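Local coordinates for bartonella effector protein (Bep) substrate of VirB T4SS (Bartonella sp. AR 15-3, PDB 4M16) that probably transfers AMP from ATP to tyrosine or threonine side chains of target proteins through its N-terminal Fic domain, the part crystallised here, at residues K144-L149 with R190-A195. Numbering follows the deposited sequence.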
loop_
_atom_site.group_PDB
_atom_site.type_symbol
_atom_site.label_atom_id
_atom_site.label_comp_id
_atom_site.label_asym_id
_atom_site.label_seq_id
_atom_site.Cartn_x
_atom_site.Cartn_y
_atom_site.Cartn_z
ATOM N N LYS A 144 3.260 1.202 -13.608
ATOM C CA LYS A 144 3.725 -0.189 -13.549
ATOM C C LYS A 144 4.184 -0.632 -12.127
ATOM O O LYS A 144 3.788 -1.708 -11.621
ATOM C CB LYS A 144 4.839 -0.445 -14.574
ATOM C CG LYS A 144 4.329 -0.413 -15.998
ATOM C CD LYS A 144 5.394 -0.677 -17.067
ATOM C CE LYS A 144 6.363 0.468 -17.132
ATOM N NZ LYS A 144 6.954 0.655 -18.499
ATOM N N LEU A 145 5.016 0.209 -11.506
ATOM C CA LEU A 145 5.511 -0.050 -10.167
ATOM C C LEU A 145 4.425 -0.057 -9.104
ATOM O O LEU A 145 4.412 -0.923 -8.203
ATOM C CB LEU A 145 6.627 0.958 -9.812
ATOM C CG LEU A 145 8.039 0.575 -10.241
ATOM C CD1 LEU A 145 8.910 1.813 -10.043
ATOM C CD2 LEU A 145 8.622 -0.623 -9.462
ATOM N N PHE A 146 3.509 0.904 -9.203
ATOM C CA PHE A 146 2.339 0.930 -8.318
ATOM C C PHE A 146 1.379 -0.278 -8.452
ATOM O O PHE A 146 1.056 -0.915 -7.422
ATOM C CB PHE A 146 1.586 2.263 -8.440
ATOM C CG PHE A 146 0.489 2.414 -7.413
ATOM C CD1 PHE A 146 -0.762 1.883 -7.655
ATOM C CD2 PHE A 146 0.704 3.094 -6.248
ATOM C CE1 PHE A 146 -1.749 1.983 -6.723
ATOM C CE2 PHE A 146 -0.298 3.193 -5.286
ATOM C CZ PHE A 146 -1.537 2.678 -5.539
ATOM N N SER A 147 1.084 -0.690 -9.677
ATOM C CA SER A 147 0.321 -1.930 -9.887
ATOM C C SER A 147 1.057 -3.138 -9.303
ATOM O O SER A 147 0.442 -4.040 -8.737
ATOM C CB SER A 147 0.065 -2.214 -11.348
ATOM O OG SER A 147 -0.693 -1.171 -11.923
ATOM N N PHE A 148 2.372 -3.166 -9.446
ATOM C CA PHE A 148 3.143 -4.300 -8.978
ATOM C C PHE A 148 3.061 -4.345 -7.434
ATOM O O PHE A 148 2.707 -5.361 -6.863
ATOM C CB PHE A 148 4.595 -4.230 -9.496
ATOM C CG PHE A 148 5.496 -5.389 -9.046
ATOM C CD1 PHE A 148 5.003 -6.675 -8.849
ATOM C CD2 PHE A 148 6.890 -5.183 -8.905
ATOM C CE1 PHE A 148 5.861 -7.728 -8.486
ATOM C CE2 PHE A 148 7.728 -6.222 -8.524
ATOM C CZ PHE A 148 7.205 -7.501 -8.326
ATOM N N LEU A 149 3.337 -3.226 -6.765
ATOM C CA LEU A 149 3.279 -3.210 -5.334
ATOM C C LEU A 149 1.854 -3.503 -4.819
ATOM O O LEU A 149 1.715 -4.242 -3.851
ATOM C CB LEU A 149 3.841 -1.895 -4.757
ATOM C CG LEU A 149 3.815 -1.834 -3.211
ATOM C CD1 LEU A 149 4.690 -2.914 -2.636
ATOM C CD2 LEU A 149 4.205 -0.451 -2.704
ATOM N N ARG A 190 -11.261 1.095 -7.652
ATOM C CA ARG A 190 -11.604 0.633 -8.995
ATOM C C ARG A 190 -10.390 0.489 -9.896
ATOM O O ARG A 190 -10.238 -0.525 -10.581
ATOM C CB ARG A 190 -12.612 1.571 -9.659
ATOM C CG ARG A 190 -13.043 1.054 -11.027
ATOM C CD ARG A 190 -14.255 1.793 -11.543
ATOM N NE ARG A 190 -13.876 3.076 -12.139
ATOM C CZ ARG A 190 -13.979 4.280 -11.568
ATOM N NH1 ARG A 190 -14.501 4.443 -10.341
ATOM N NH2 ARG A 190 -13.571 5.341 -12.268
ATOM N N ALA A 191 -9.484 1.460 -9.874
ATOM C CA ALA A 191 -8.230 1.310 -10.640
ATOM C C ALA A 191 -7.397 0.135 -10.137
ATOM O O ALA A 191 -6.861 -0.604 -10.912
ATOM C CB ALA A 191 -7.408 2.582 -10.589
ATOM N N CYS A 192 -7.301 -0.033 -8.821
ATOM C CA CYS A 192 -6.473 -1.096 -8.259
ATOM C C CYS A 192 -7.085 -2.461 -8.578
ATOM O O CYS A 192 -6.405 -3.372 -9.006
ATOM C CB CYS A 192 -6.305 -0.927 -6.751
ATOM S SG CYS A 192 -5.309 0.502 -6.275
ATOM N N ASN A 193 -8.391 -2.581 -8.386
ATOM C CA ASN A 193 -9.069 -3.841 -8.646
ATOM C C ASN A 193 -9.022 -4.151 -10.164
ATOM O O ASN A 193 -8.702 -5.269 -10.561
ATOM C CB ASN A 193 -10.467 -3.868 -8.029
ATOM C CG ASN A 193 -10.440 -3.893 -6.478
ATOM O OD1 ASN A 193 -9.409 -4.125 -5.815
ATOM N ND2 ASN A 193 -11.599 -3.669 -5.899
ATOM N N ASP A 194 -9.237 -3.155 -11.012
ATOM C CA ASP A 194 -9.096 -3.381 -12.466
ATOM C C ASP A 194 -7.691 -3.826 -12.906
ATOM O O ASP A 194 -7.556 -4.651 -13.837
ATOM C CB ASP A 194 -9.504 -2.138 -13.278
ATOM C CG ASP A 194 -11.014 -1.952 -13.386
ATOM O OD1 ASP A 194 -11.787 -2.770 -12.883
ATOM O OD2 ASP A 194 -11.415 -0.943 -13.993
ATOM N N ALA A 195 -6.659 -3.254 -12.295
ATOM C CA ALA A 195 -5.272 -3.628 -12.600
ATOM C C ALA A 195 -5.056 -5.119 -12.363
ATOM O O ALA A 195 -4.338 -5.752 -13.127
ATOM C CB ALA A 195 -4.270 -2.787 -11.797
#
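Cys192 and Phe146 form a sulfur-aromatic contact, the more deeply buried half of a small helix-to-helix meeting between residues 144-149 and 190-195. The sulfur comes in at the rim of the phenyl ring, with Cys192 SG 3.9 Å from Phe146 CE1 and 5.2 Å from the ring centroid. At 85° from the ring normal it lies almost in the ring plane and meets the C-H edge, not the pi face. Phe146 reaches this position because its CG stands anti to the backbone N (chi1 -172°), which swings the ring off the flank of its helix and brings its far end near the second one.

The other half is a light van der Waals touch between small side chains. Ala195 points its methyl at the opposing helix, and its CB rests 3.9 Å from Ser147 OG. The hydroxyl makes its hydrogen bond back within its own helix, to the carbonyl oxygen of Val143 one turn earlier, so it meets Ala195 as a packing surface. With side chains this short, the backbones come close: Ser147 CA and Ala195 CA are 6.4 Å apart. Only 103 Å² is buried in all, both sides summed.

The Phe146 ring is also held by aromatic neighbours, meeting Phe167 and Phe211 edge-to-face and Phe180 with the planes about 25° apart. In this largely helical Fic domain the contact packs helix 185-197 against the flank of helix 135-152, which leads into the Fic signature loop (a partial match here) before helix 159-174. Met207 of helix 200-214 touches both Phe146 and Ser147, helix 159-174 packs on Phe146 through Gln163 and His164, and Leu145 and Leu149 turn to helix 110-126.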